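Local coordinates for putative uncharacterized protein (Emericella nidulans, PDB 3PGB) that probably oxidises primary amines, using a copper ion and a topaquinone cofactor formed from one of its own tyrosines, at residues D220-D225 with M239-A244; E251-L256 with S505-S510; G308-T313 with G703-T708; A387-N392 with V399-S404; Q509-A514 with S528-D533. All blocks are in the same frame, centred on the assembly; numbering follows the deposited sequence.

Contact 1. Residues D220-D225 with M239-A244; sequences DIWGID and MFWNMA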
# COMPACT_ATOMS: atom_id res chain seq x y z
N ASP A 220 -6.56 -36.28 -15.69
CA ASP A 220 -7.19 -35.28 -16.54
C ASP A 220 -6.17 -34.75 -17.55
O ASP A 220 -4.98 -34.73 -17.26
CB ASP A 220 -7.73 -34.14 -15.68
CG ASP A 220 -8.80 -33.33 -16.38
OD1 ASP A 220 -8.83 -32.10 -16.18
OD2 ASP A 220 -9.62 -33.93 -17.12
N ILE A 221 -6.64 -34.32 -18.72
CA ILE A 221 -5.78 -33.77 -19.76
C ILE A 221 -6.26 -32.38 -20.21
O ILE A 221 -7.41 -32.21 -20.63
CB ILE A 221 -5.76 -34.67 -21.01
CG1 ILE A 221 -5.29 -36.08 -20.66
CG2 ILE A 221 -4.86 -34.06 -22.09
CD1 ILE A 221 -5.42 -37.06 -21.81
N TRP A 222 -5.37 -31.40 -20.11
CA TRP A 222 -5.61 -30.07 -20.65
C TRP A 222 -4.31 -29.28 -20.73
O TRP A 222 -3.29 -29.72 -20.18
CB TRP A 222 -6.66 -29.30 -19.84
CG TRP A 222 -6.37 -29.16 -18.38
CD1 TRP A 222 -6.51 -30.11 -17.42
CD2 TRP A 222 -5.93 -27.97 -17.71
NE1 TRP A 222 -6.18 -29.59 -16.19
CE2 TRP A 222 -5.82 -28.28 -16.34
CE3 TRP A 222 -5.63 -26.67 -18.13
CZ2 TRP A 222 -5.40 -27.35 -15.39
CZ3 TRP A 222 -5.21 -25.74 -17.18
CH2 TRP A 222 -5.10 -26.09 -15.83
N GLY A 223 -4.34 -28.14 -21.40
CA GLY A 223 -3.11 -27.41 -21.70
C GLY A 223 -3.20 -25.90 -21.81
O GLY A 223 -3.46 -25.21 -20.82
N ILE A 224 -3.00 -25.39 -23.02
CA ILE A 224 -2.63 -23.99 -23.20
C ILE A 224 -3.77 -23.06 -23.59
O ILE A 224 -4.76 -23.49 -24.20
CB ILE A 224 -1.47 -23.85 -24.24
CG1 ILE A 224 -1.94 -24.23 -25.65
CG2 ILE A 224 -0.30 -24.70 -23.81
CD1 ILE A 224 -0.88 -24.07 -26.72
N ASP A 225 -3.60 -21.80 -23.22
CA ASP A 225 -4.48 -20.71 -23.61
C ASP A 225 -3.58 -19.47 -23.73
O ASP A 225 -2.93 -19.08 -22.76
CB ASP A 225 -5.56 -20.49 -22.55
CG ASP A 225 -6.60 -19.43 -22.94
OD1 ASP A 225 -6.44 -18.76 -23.98
OD2 ASP A 225 -7.58 -19.26 -22.18
N MET A 239 -1.08 -31.53 -21.17
CA MET A 239 -0.39 -32.19 -20.07
C MET A 239 -1.38 -33.07 -19.31
O MET A 239 -2.57 -32.76 -19.26
CB MET A 239 0.18 -31.13 -19.14
CG MET A 239 1.19 -31.62 -18.13
SD MET A 239 1.47 -30.34 -16.89
CE MET A 239 3.01 -30.88 -16.19
N PHE A 240 -0.89 -34.15 -18.72
CA PHE A 240 -1.70 -34.93 -17.79
C PHE A 240 -1.68 -34.25 -16.41
O PHE A 240 -0.65 -33.74 -15.98
CB PHE A 240 -1.19 -36.37 -17.70
CG PHE A 240 -1.52 -37.20 -18.91
CD1 PHE A 240 -2.61 -38.06 -18.90
CD2 PHE A 240 -0.75 -37.12 -20.06
CE1 PHE A 240 -2.93 -38.83 -20.01
CE2 PHE A 240 -1.05 -37.88 -21.18
CZ PHE A 240 -2.14 -38.74 -21.15
N TRP A 241 -2.84 -34.23 -15.75
CA TRP A 241 -2.93 -33.78 -14.35
C TRP A 241 -3.56 -34.87 -13.51
O TRP A 241 -4.35 -35.67 -14.01
CB TRP A 241 -3.80 -32.53 -14.24
CG TRP A 241 -3.39 -31.39 -15.09
CD1 TRP A 241 -3.53 -31.29 -16.45
CD2 TRP A 241 -2.81 -30.16 -14.66
NE1 TRP A 241 -3.06 -30.07 -16.88
CE2 TRP A 241 -2.61 -29.36 -15.80
CE3 TRP A 241 -2.43 -29.65 -13.41
CZ2 TRP A 241 -2.05 -28.08 -15.73
CZ3 TRP A 241 -1.87 -28.39 -13.34
CH2 TRP A 241 -1.68 -27.62 -14.49
N ASN A 242 -3.22 -34.90 -12.22
CA ASN A 242 -3.95 -35.73 -11.25
C ASN A 242 -5.25 -35.05 -10.84
O ASN A 242 -5.32 -33.83 -10.76
CB ASN A 242 -3.10 -36.02 -10.00
CG ASN A 242 -2.72 -37.50 -9.87
OD1 ASN A 242 -3.43 -38.38 -10.37
ND2 ASN A 242 -1.61 -37.76 -9.19
N MET A 243 -6.28 -35.85 -10.58
CA MET A 243 -7.57 -35.33 -10.16
C MET A 243 -7.58 -35.10 -8.65
O MET A 243 -6.93 -35.83 -7.89
CB MET A 243 -8.70 -36.27 -10.59
CG MET A 243 -9.05 -36.16 -12.07
SD MET A 243 -10.49 -37.12 -12.59
CE MET A 243 -11.82 -36.24 -11.76
N ALA A 244 -8.32 -34.08 -8.23
CA ALA A 244 -8.48 -33.77 -6.81
C ALA A 244 -9.50 -34.71 -6.22
O ALA A 244 -10.32 -35.28 -6.94
CB ALA A 244 -8.94 -32.32 -6.63

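Contact 2. Residues E251-L256 with S505-S510; sequences ETLLPL and SGYIQS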
# COMPACT_ATOMS: atom_id res chain seq x y z
N GLU A 251 -6.95 -29.28 -8.32
CA GLU A 251 -6.30 -29.92 -9.47
C GLU A 251 -5.13 -29.12 -10.03
O GLU A 251 -4.12 -29.70 -10.45
CB GLU A 251 -7.30 -30.21 -10.59
CG GLU A 251 -6.67 -30.95 -11.78
CD GLU A 251 -7.69 -31.44 -12.79
OE1 GLU A 251 -7.42 -31.29 -14.00
OE2 GLU A 251 -8.76 -31.96 -12.38
N THR A 252 -5.26 -27.79 -10.05
CA THR A 252 -4.19 -26.94 -10.56
C THR A 252 -2.89 -27.03 -9.74
O THR A 252 -1.87 -26.50 -10.16
CB THR A 252 -4.63 -25.45 -10.70
OG1 THR A 252 -4.75 -24.85 -9.40
CG2 THR A 252 -5.95 -25.33 -11.45
N LEU A 253 -2.93 -27.69 -8.58
CA LEU A 253 -1.72 -28.06 -7.83
C LEU A 253 -1.19 -29.47 -8.12
O LEU A 253 -0.28 -29.92 -7.43
CB LEU A 253 -1.99 -27.97 -6.32
CG LEU A 253 -2.38 -26.60 -5.76
CD1 LEU A 253 -2.48 -26.69 -4.24
CD2 LEU A 253 -1.39 -25.52 -6.18
N LEU A 254 -1.74 -30.15 -9.12
CA LEU A 254 -1.42 -31.57 -9.36
C LEU A 254 -0.93 -31.90 -10.78
O LEU A 254 -1.39 -32.87 -11.38
CB LEU A 254 -2.67 -32.41 -9.04
CG LEU A 254 -3.31 -32.18 -7.67
CD1 LEU A 254 -4.58 -33.02 -7.53
CD2 LEU A 254 -2.32 -32.49 -6.53
N PRO A 255 0.03 -31.13 -11.32
CA PRO A 255 0.59 -31.47 -12.63
C PRO A 255 1.37 -32.78 -12.59
O PRO A 255 1.88 -33.16 -11.53
CB PRO A 255 1.52 -30.30 -12.93
CG PRO A 255 1.91 -29.77 -11.60
CD PRO A 255 0.72 -29.97 -10.72
N LEU A 256 1.46 -33.48 -13.73
CA LEU A 256 2.12 -34.80 -13.77
C LEU A 256 3.36 -34.88 -14.67
O LEU A 256 4.19 -35.77 -14.49
CB LEU A 256 1.12 -35.89 -14.15
CG LEU A 256 -0.03 -36.14 -13.17
CD1 LEU A 256 -0.84 -37.35 -13.62
CD2 LEU A 256 0.49 -36.33 -11.74
N SER A 505 -6.19 -14.34 -4.45
CA SER A 505 -6.09 -15.53 -3.62
C SER A 505 -6.50 -16.72 -4.48
O SER A 505 -6.46 -16.63 -5.70
CB SER A 505 -6.98 -15.40 -2.38
OG SER A 505 -6.75 -16.47 -1.48
N GLY A 506 -6.90 -17.82 -3.85
CA GLY A 506 -7.27 -19.02 -4.57
C GLY A 506 -6.07 -19.89 -4.89
O GLY A 506 -5.00 -19.73 -4.29
N TYR A 507 -6.24 -20.80 -5.84
CA TYR A 507 -5.22 -21.78 -6.18
C TYR A 507 -4.31 -21.26 -7.27
O TYR A 507 -4.77 -20.65 -8.23
CB TYR A 507 -5.86 -23.08 -6.66
CG TYR A 507 -6.34 -23.95 -5.53
CD1 TYR A 507 -7.65 -23.88 -5.09
CD2 TYR A 507 -5.49 -24.85 -4.91
CE1 TYR A 507 -8.10 -24.68 -4.05
CE2 TYR A 507 -5.93 -25.65 -3.88
CZ TYR A 507 -7.24 -25.56 -3.46
OH TYR A 507 -7.70 -26.35 -2.43
N ILE A 508 -3.02 -21.51 -7.13
CA ILE A 508 -2.08 -21.17 -8.18
C ILE A 508 -2.20 -22.23 -9.28
O ILE A 508 -2.60 -23.36 -9.02
CB ILE A 508 -0.62 -21.06 -7.65
CG1 ILE A 508 -0.06 -22.43 -7.23
CG2 ILE A 508 -0.56 -20.07 -6.49
CD1 ILE A 508 1.42 -22.39 -6.85
N GLN A 509 -1.87 -21.85 -10.51
CA GLN A 509 -1.71 -22.84 -11.56
C GLN A 509 -0.27 -23.30 -11.53
O GLN A 509 0.65 -22.57 -11.91
CB GLN A 509 -2.08 -22.30 -12.94
CG GLN A 509 -2.17 -23.43 -13.95
CD GLN A 509 -2.70 -22.98 -15.27
OE1 GLN A 509 -1.94 -22.83 -16.23
NE2 GLN A 509 -4.00 -22.75 -15.34
N SER A 510 -0.11 -24.53 -11.07
CA SER A 510 1.18 -25.10 -10.71
C SER A 510 1.98 -25.50 -11.94
O SER A 510 1.51 -25.38 -13.06
CB SER A 510 0.93 -26.31 -9.81
OG SER A 510 2.13 -26.86 -9.32

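Contact 3. Residues G308-T313 with G703-T708; sequences GAWAHT and GDLPNT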
# COMPACT_ATOMS: atom_id res chain seq x y z
N GLY A 308 -3.89 -34.12 -1.19
CA GLY A 308 -3.83 -34.35 0.25
C GLY A 308 -4.08 -33.05 0.98
O GLY A 308 -4.22 -32.00 0.36
N ALA A 309 -4.14 -33.12 2.31
CA ALA A 309 -4.44 -31.95 3.15
C ALA A 309 -3.63 -30.71 2.77
O ALA A 309 -4.15 -29.59 2.82
CB ALA A 309 -4.21 -32.29 4.63
N TRP A 310 -2.37 -30.92 2.38
CA TRP A 310 -1.47 -29.86 1.94
C TRP A 310 -2.06 -28.97 0.84
O TRP A 310 -1.74 -27.78 0.78
CB TRP A 310 -0.14 -30.46 1.44
CG TRP A 310 -0.25 -31.25 0.16
CD1 TRP A 310 -0.55 -32.58 0.03
CD2 TRP A 310 -0.06 -30.75 -1.18
NE1 TRP A 310 -0.55 -32.94 -1.30
CE2 TRP A 310 -0.25 -31.84 -2.06
CE3 TRP A 310 0.26 -29.50 -1.71
CZ2 TRP A 310 -0.14 -31.71 -3.44
CZ3 TRP A 310 0.38 -29.37 -3.09
CH2 TRP A 310 0.18 -30.47 -3.94
N ALA A 311 -2.89 -29.55 -0.03
CA ALA A 311 -3.53 -28.81 -1.13
C ALA A 311 -4.96 -28.35 -0.83
O ALA A 311 -5.62 -27.79 -1.70
CB ALA A 311 -3.52 -29.66 -2.40
N HIS A 312 -5.43 -28.58 0.39
CA HIS A 312 -6.80 -28.24 0.77
C HIS A 312 -6.83 -27.02 1.68
O HIS A 312 -5.87 -26.73 2.38
CB HIS A 312 -7.46 -29.43 1.45
CG HIS A 312 -7.60 -30.63 0.56
ND1 HIS A 312 -7.96 -31.87 1.03
CD2 HIS A 312 -7.43 -30.77 -0.78
CE1 HIS A 312 -8.01 -32.72 0.03
NE2 HIS A 312 -7.69 -32.08 -1.08
N THR A 313 -7.96 -26.32 1.70
CA THR A 313 -8.08 -25.02 2.36
C THR A 313 -8.59 -25.09 3.80
O THR A 313 -8.54 -24.08 4.52
CB THR A 313 -9.01 -24.10 1.57
OG1 THR A 313 -10.28 -24.75 1.41
CG2 THR A 313 -8.42 -23.81 0.20
N GLY A 703 4.37 -20.85 0.90
CA GLY A 703 3.26 -20.14 1.53
C GLY A 703 2.08 -19.87 0.62
O GLY A 703 1.06 -19.35 1.05
N ASP A 704 2.22 -20.20 -0.66
CA ASP A 704 1.08 -20.18 -1.57
C ASP A 704 0.31 -21.51 -1.55
O ASP A 704 -0.67 -21.66 -2.28
CB ASP A 704 1.55 -19.83 -2.99
CG ASP A 704 2.00 -18.39 -3.09
OD1 ASP A 704 1.12 -17.53 -3.28
OD2 ASP A 704 3.21 -18.12 -2.98
N LEU A 705 0.74 -22.45 -0.71
CA LEU A 705 0.03 -23.71 -0.50
C LEU A 705 -0.74 -23.65 0.82
O LEU A 705 -0.16 -23.30 1.85
CB LEU A 705 1.02 -24.88 -0.44
CG LEU A 705 1.93 -25.08 -1.64
CD1 LEU A 705 2.89 -26.22 -1.35
CD2 LEU A 705 1.13 -25.34 -2.90
N PRO A 706 -2.04 -23.99 0.80
CA PRO A 706 -2.87 -24.42 -0.33
C PRO A 706 -3.30 -23.28 -1.27
O PRO A 706 -3.52 -23.51 -2.46
CB PRO A 706 -4.10 -25.01 0.37
CG PRO A 706 -4.20 -24.19 1.63
CD PRO A 706 -2.79 -23.97 2.06
N ASN A 707 -3.42 -22.07 -0.73
CA ASN A 707 -3.86 -20.92 -1.51
C ASN A 707 -2.97 -19.72 -1.33
O ASN A 707 -2.34 -19.56 -0.29
CB ASN A 707 -5.28 -20.51 -1.11
CG ASN A 707 -6.34 -21.37 -1.75
OD1 ASN A 707 -6.05 -22.30 -2.51
ND2 ASN A 707 -7.60 -21.06 -1.44
N THR A 708 -2.94 -18.87 -2.34
CA THR A 708 -2.30 -17.57 -2.24
C THR A 708 -3.12 -16.72 -1.29
O THR A 708 -4.32 -16.94 -1.15
CB THR A 708 -2.20 -16.91 -3.63
OG1 THR A 708 -1.41 -17.74 -4.48
CG2 THR A 708 -1.56 -15.52 -3.55

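Contact 4. Residues A387-N392 with V399-S404; sequences AHYAAN and VAYLDS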
# COMPACT_ATOMS: atom_id res chain seq x y z
N ALA A 387 -2.81 -13.20 -17.23
CA ALA A 387 -2.01 -14.11 -16.42
C ALA A 387 -0.98 -14.77 -17.34
O ALA A 387 -1.25 -15.82 -17.95
CB ALA A 387 -2.89 -15.16 -15.77
N HIS A 388 0.18 -14.14 -17.44
CA HIS A 388 1.24 -14.57 -18.35
C HIS A 388 2.26 -15.41 -17.61
O HIS A 388 2.92 -14.93 -16.70
CB HIS A 388 1.92 -13.34 -18.96
CG HIS A 388 2.67 -13.63 -20.22
ND1 HIS A 388 3.71 -14.53 -20.28
CD2 HIS A 388 2.54 -13.11 -21.46
CE1 HIS A 388 4.18 -14.57 -21.52
NE2 HIS A 388 3.49 -13.72 -22.25
N TYR A 389 2.38 -16.68 -17.99
CA TYR A 389 3.29 -17.62 -17.34
C TYR A 389 4.60 -17.81 -18.12
O TYR A 389 4.77 -17.30 -19.23
CB TYR A 389 2.61 -18.97 -17.16
CG TYR A 389 1.50 -18.93 -16.15
CD1 TYR A 389 0.26 -18.36 -16.45
CD2 TYR A 389 1.68 -19.47 -14.88
CE1 TYR A 389 -0.75 -18.33 -15.52
CE2 TYR A 389 0.68 -19.44 -13.95
CZ TYR A 389 -0.53 -18.86 -14.26
OH TYR A 389 -1.53 -18.84 -13.32
N ALA A 390 5.52 -18.54 -17.50
CA ALA A 390 6.79 -18.93 -18.13
C ALA A 390 7.26 -20.19 -17.43
O ALA A 390 6.98 -20.39 -16.25
CB ALA A 390 7.82 -17.83 -17.99
N ALA A 391 7.98 -21.04 -18.17
CA ALA A 391 8.47 -22.30 -17.61
C ALA A 391 9.41 -22.99 -18.59
O ALA A 391 9.52 -22.59 -19.74
CB ALA A 391 7.31 -23.21 -17.26
N ASN A 392 10.08 -24.04 -18.11
CA ASN A 392 10.90 -24.88 -18.97
C ASN A 392 10.06 -25.97 -19.66
O ASN A 392 10.61 -26.77 -20.41
CB ASN A 392 12.04 -25.52 -18.17
CG ASN A 392 13.20 -25.98 -19.04
OD1 ASN A 392 13.36 -25.52 -20.17
ND2 ASN A 392 14.02 -26.87 -18.50
N VAL A 399 1.10 -20.51 -21.50
CA VAL A 399 -0.11 -19.93 -20.92
C VAL A 399 -0.01 -18.40 -20.82
O VAL A 399 0.93 -17.86 -20.25
CB VAL A 399 -0.45 -20.51 -19.52
CG1 VAL A 399 -1.58 -19.72 -18.89
CG2 VAL A 399 -0.86 -21.96 -19.64
N ALA A 400 -0.99 -17.73 -21.41
CA ALA A 400 -1.16 -16.30 -21.28
C ALA A 400 -2.66 -16.01 -21.24
O ALA A 400 -3.24 -15.60 -22.24
CB ALA A 400 -0.48 -15.56 -22.41
N TYR A 401 -3.27 -16.26 -20.09
CA TYR A 401 -4.72 -16.09 -19.92
C TYR A 401 -5.14 -14.64 -20.11
O TYR A 401 -4.50 -13.73 -19.60
CB TYR A 401 -5.18 -16.57 -18.54
CG TYR A 401 -5.11 -18.06 -18.32
CD1 TYR A 401 -5.79 -18.94 -19.15
CD2 TYR A 401 -4.39 -18.60 -17.26
CE1 TYR A 401 -5.73 -20.29 -18.96
CE2 TYR A 401 -4.33 -19.96 -17.06
CZ TYR A 401 -5.01 -20.80 -17.91
OH TYR A 401 -4.97 -22.17 -17.74
N LEU A 402 -6.21 -14.46 -20.87
CA LEU A 402 -6.91 -13.20 -20.98
C LEU A 402 -8.32 -13.48 -20.49
O LEU A 402 -9.12 -14.07 -21.21
CB LEU A 402 -6.88 -12.70 -22.42
CG LEU A 402 -5.48 -12.31 -22.93
CD1 LEU A 402 -5.44 -12.22 -24.45
CD2 LEU A 402 -5.00 -10.99 -22.29
N ASP A 403 -8.60 -13.07 -19.25
CA ASP A 403 -9.75 -13.60 -18.50
C ASP A 403 -11.14 -13.20 -19.00
O ASP A 403 -12.12 -13.88 -18.68
CB ASP A 403 -9.62 -13.23 -17.02
CG ASP A 403 -8.68 -14.15 -16.27
OD1 ASP A 403 -8.63 -15.36 -16.60
OD2 ASP A 403 -8.01 -13.67 -15.33
N SER A 404 -11.26 -12.13 -19.78
CA SER A 404 -12.57 -11.72 -20.26
C SER A 404 -13.13 -12.72 -21.28
O SER A 404 -14.32 -12.70 -21.57
CB SER A 404 -12.54 -10.30 -20.84
OG SER A 404 -11.89 -10.27 -22.08

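Contact 5. Residues Q509-A514 with S528-D533; sequences QSAYYA and SGSMHD. With CU (copper (II) ion), chain D.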
# COMPACT_ATOMS: atom_id res chain seq x y z
N GLN A 509 -1.87 -21.85 -10.51
CA GLN A 509 -1.71 -22.84 -11.56
C GLN A 509 -0.27 -23.30 -11.53
O GLN A 509 0.65 -22.57 -11.91
CB GLN A 509 -2.08 -22.30 -12.94
CG GLN A 509 -2.17 -23.43 -13.95
CD GLN A 509 -2.70 -22.98 -15.27
OE1 GLN A 509 -1.94 -22.83 -16.23
NE2 GLN A 509 -4.00 -22.75 -15.34
N SER A 510 -0.11 -24.53 -11.07
CA SER A 510 1.18 -25.10 -10.71
C SER A 510 1.98 -25.50 -11.94
O SER A 510 1.51 -25.38 -13.06
CB SER A 510 0.93 -26.31 -9.81
OG SER A 510 2.13 -26.86 -9.32
N ALA A 511 3.21 -25.96 -11.71
CA ALA A 511 4.05 -26.51 -12.77
C ALA A 511 4.79 -27.73 -12.22
O ALA A 511 5.12 -27.77 -11.04
CB ALA A 511 5.05 -25.47 -13.25
N TYR A 512 5.03 -28.72 -13.08
CA TYR A 512 5.77 -29.91 -12.68
C TYR A 512 7.21 -29.53 -12.37
O TYR A 512 7.79 -28.68 -13.06
CB TYR A 512 5.72 -30.99 -13.77
CG TYR A 512 6.10 -32.38 -13.28
CD1 TYR A 512 5.27 -33.07 -12.39
CD2 TYR A 512 7.26 -33.00 -13.70
CE1 TYR A 512 5.60 -34.34 -11.94
CE2 TYR A 512 7.61 -34.26 -13.25
CZ TYR A 512 6.77 -34.93 -12.38
OH TYR A 512 7.12 -36.18 -11.94
N TYR A 513 7.78 -30.14 -11.34
CA TYR A 513 9.08 -29.71 -10.81
C TYR A 513 10.23 -29.97 -11.77
O TYR A 513 11.18 -29.19 -11.83
CB TYR A 513 9.39 -30.39 -9.48
CG TYR A 513 10.03 -31.76 -9.59
CD1 TYR A 513 11.40 -31.92 -9.38
CD2 TYR A 513 9.28 -32.89 -9.92
CE1 TYR A 513 12.00 -33.17 -9.48
CE2 TYR A 513 9.88 -34.15 -10.03
CZ TYR A 513 11.24 -34.28 -9.81
OH TYR A 513 11.83 -35.51 -9.91
N ALA A 514 10.12 -31.06 -12.53
CA ALA A 514 11.25 -31.61 -13.27
C ALA A 514 11.89 -30.59 -14.20
O ALA A 514 11.25 -30.10 -15.12
CB ALA A 514 10.83 -32.86 -14.04
N SER A 528 6.41 -27.43 -8.63
CA SER A 528 7.00 -26.11 -8.79
C SER A 528 5.92 -25.06 -8.65
O SER A 528 4.82 -25.19 -9.20
CB SER A 528 7.65 -25.95 -10.16
OG SER A 528 8.01 -24.60 -10.38
N GLY A 529 6.24 -23.99 -7.91
CA GLY A 529 5.33 -22.88 -7.77
C GLY A 529 5.13 -22.15 -9.08
O GLY A 529 4.09 -21.52 -9.27
N SER A 530 6.12 -22.24 -9.97
CA SER A 530 6.07 -21.65 -11.31
C SER A 530 6.29 -20.14 -11.21
O SER A 530 6.84 -19.66 -10.21
CB SER A 530 4.74 -21.99 -12.02
OG SER A 530 4.85 -21.92 -13.44
N MET A 531 5.89 -19.40 -12.24
CA MET A 531 5.96 -17.94 -12.21
C MET A 531 4.96 -17.35 -13.19
O MET A 531 4.67 -17.95 -14.22
CB MET A 531 7.37 -17.46 -12.55
CG MET A 531 7.91 -17.87 -13.91
SD MET A 531 9.63 -17.38 -14.17
CE MET A 531 9.50 -15.59 -14.04
N HIS A 532 4.42 -16.19 -12.85
CA HIS A 532 3.49 -15.50 -13.74
C HIS A 532 3.35 -14.03 -13.38
O HIS A 532 3.54 -13.64 -12.23
CB HIS A 532 2.12 -16.18 -13.74
CG HIS A 532 1.50 -16.31 -12.38
ND1 HIS A 532 1.74 -17.38 -11.55
CD2 HIS A 532 0.67 -15.49 -11.70
CE1 HIS A 532 1.08 -17.22 -10.42
NE2 HIS A 532 0.42 -16.08 -10.48
N ASP A 533 3.03 -13.21 -14.38
CA ASP A 533 2.69 -11.81 -14.16
C ASP A 533 1.17 -11.64 -14.20
O ASP A 533 0.51 -12.10 -15.14
CB ASP A 533 3.33 -10.91 -15.23
CG ASP A 533 4.78 -10.57 -14.93
OD1 ASP A 533 5.33 -11.01 -13.89
OD2 ASP A 533 5.37 -9.83 -15.75
CU CU D . -0.52 -15.13 -8.94
O HOH W 1 2.06 -20.13 -10.84
O HOH W 2 -2.25 -16.84 -8.43

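Contact 1. Residues D220-D225 with M239-A244
Trp222 and Trp241 lie flat against each other on one face of a beta hairpin whose arms, strands 219-223 and 235-242, form one margin of a five-stranded antiparallel sheet. Their five-membered rings make an offset stack, centroids 3.7 Å apart and planes only 7° from parallel, and the overlap continues into the six-membered rings, where the two CZ2 atoms are 3.4 Å apart. The partners reach this stack differently: CG of Trp222 stands between its backbone N and carbonyl carbon (chi1 56°), whereas CG of Trp241 is anti to the carbonyl carbon (chi1 -55°). Met239 SD lies over the opposite face of the Trp241 indole, which is thus sandwiched. Outside the pair, Trp222 NE1 donates to Glu251 OE1; Asp220 OD1 also lies close to that oxygen, so a proton may be shared between the two acids. On the other face of the hairpin Ile221 and Phe240 run side by side, with Ile221 CG1 over the phenyl ring, 4.0 Å from its centroid, beside helix 186-198. Backbone bonds hold the register, Asp220 exchanging two with Trp241 and Trp222 two with Met239. The carbonyl of Trp222 does double duty: besides accepting from Met239 N, Trp222 O, which lies in the plane of the Trp241 indole at its edge, takes a weak bond of 3.3 Å from Trp241 NE1.

Contact 2. Residues E251-L256 with S505-S510
Thr252 and Ile508 illustrate how a side-chain hydroxyl can tie a short 3-10 turn to an extended loop. Thr252 OG1 donates to Ile508 O at 2.6 Å, from 39° above the carbonyl plane, and OG1 of Thr252 also lies against Tyr507 CB. Next to it Leu253 spreads its two methyls: CD1 meets the edge of the Tyr507 ring in its plane, 3.6 Å from CD2 of that ring, while CD2 of Leu253 packs on Ile508 CG1 at 3.5 Å. In both pairs the side chains cross at about a right angle. The ring of Pro255 closes the far end, lying against the Ser510 side chain. In the next shell Ala311 O accepts from Tyr507 OH, and His459 of the second subunit meets the Tyr507 ring edge-to-face. The side chain of Ile508 is about 4 Å from that of the copper ligand His698. The turn leads into strand 255-263, neighbour of strand 235-242, and the loop links strands 498-504 and 511-512, so the contact joins the DUF1965 region to the enzyme domain.

Contact 3. Residues G308-T313 with G703-T708
Pro706 pushes its ring against the backbone of Ala311 and His312, where a 3-10 turn at 309-311 meets a loop containing a cis peptide bond, the one before the proline itself. No hydrogen bond crosses between the two segments, so this is a contact of shape. The proline ring presents its CB and CG edge to the carbonyl of His312, with CG 3.1 Å and CB 3.2 Å from His312 O, and CB also lies 3.7 Å from Trp310 O. On one flank of the proline, Leu705 directs CD2 at the rim of the Trp310 indole, 4.1 Å from CZ3 and near the ring plane, the two side chains crossing at a slant. One indole face is covered by Ala311 CB, over its centre, and the ring stacks with His524. On the other flank the Thr313 methyl CG2 rests 3.8 Å from CG of the Asn707 amide. The imidazole of His312 has Gly308 O over the centre of one face and bonds through NE2 to Asp307 OD2. Two irregular loops, nearly 400 residues apart, thus fit through a proline ring set against backbone and flanked by two side-chain contacts; Leu705, Thr313 and Asn707 also reach the second subunit. Within the 703-708 loop, Asp704 OD1 bonds to NE2 of the copper ligand His698 and also accepts from Thr708 OG1 at 2.8 Å, on its anti side.

Contact 4. Residues A387-N392 with V399-S404
Tyr389 and Val399 form the apolar centre of this strand pair, side by side and pointing the same way, with Val399 CG1 3.3 Å from Tyr389 CD1. The valine methyl also lies over one face of the Tyr401 ring, near its rim. Tyr401 in turn places CD2 4.0 Å from Tyr389 CE1, while Ala387 CB meets the edge of the Tyr401 ring. On the opposite face of the strands Ala400 CB sits over the imidazole of His388, 4.0 Å from CD2. Farther out, backbone bonds fix the antiparallel register: Ala387 and Tyr401 exchange two, and Tyr389 N reaches Val399 O at 2.9 Å. The His388 ring is pinned at both nitrogens, ND1 donating to Tyr389 O and NE2 bonded to Ser632 OG. Helix 394-398 fills the connection between the strands. At the polar end Tyr389 OH bonds O4 of the topaquinone, and Asp403, the predicted proton acceptor, follows strand 400-402, an arrangement consistent with the copper amine oxidase active site, in which a tyrosine meets the quinone and an aspartate acts as base.

Contact 5. Residues Q509-A514 with S528-D533
Ala511 and Ser528 form a buried antiparallel hydrogen-bonded pair at the edge of a small three-stranded sheet, just before the chain reaches the copper site. Ala511 N gives to Ser528 O at 3.1 Å and Ser528 N to Ala511 O at 2.8 Å. Beyond the pair Ser528 begins an ST turn: with OG anti to the backbone N (chi1 170°), this oxygen accepts from Ser530 N at 3.1 Å. The turn brings Ser530 CB to 3.7 Å from Ala511 CB, and Ser530 OG bonds to Gln396. Where the segments diverge, one water spans the gap, donating to Gln509 O at 3.0 Å and to Gly529 O at 2.9 Å, and taking a weak bond from His532 ND1. This second-shell water therefore meets one nitrogen of the imidazole while NE2, the other, coordinates copper at 2.0 Å. His534 and His698 supply the remaining protein ligands of this three-histidine site, and a second water lies 2.5 Å from the metal.

Overall arrangement
The five contacts gather round the copper site at different distances and grade from its first shell outward. Contact 5 holds a copper ligand, and contact 4 lies beside it, centres about 11 Å apart, as their strands 532-542 and 374-389 are neighbours. Contacts 2 and 5 share Gln509 and Ser510, with centres about 8 Å apart; Gln509 NE2 bonds Tyr401 OH at 2.6 Å, linking both to contact 4. Contact 3 touches contact 2, centres about 9 Å apart, where Ile508 CG2 packs near Thr708 OG1. Contact 1 is more peripheral, its Trp241 side chain about 14 Å from copper, yet Asp225 O meets Ala400 N of contact 4 at 2.7 Å. Contacts 2 to 5 also touch the second subunit.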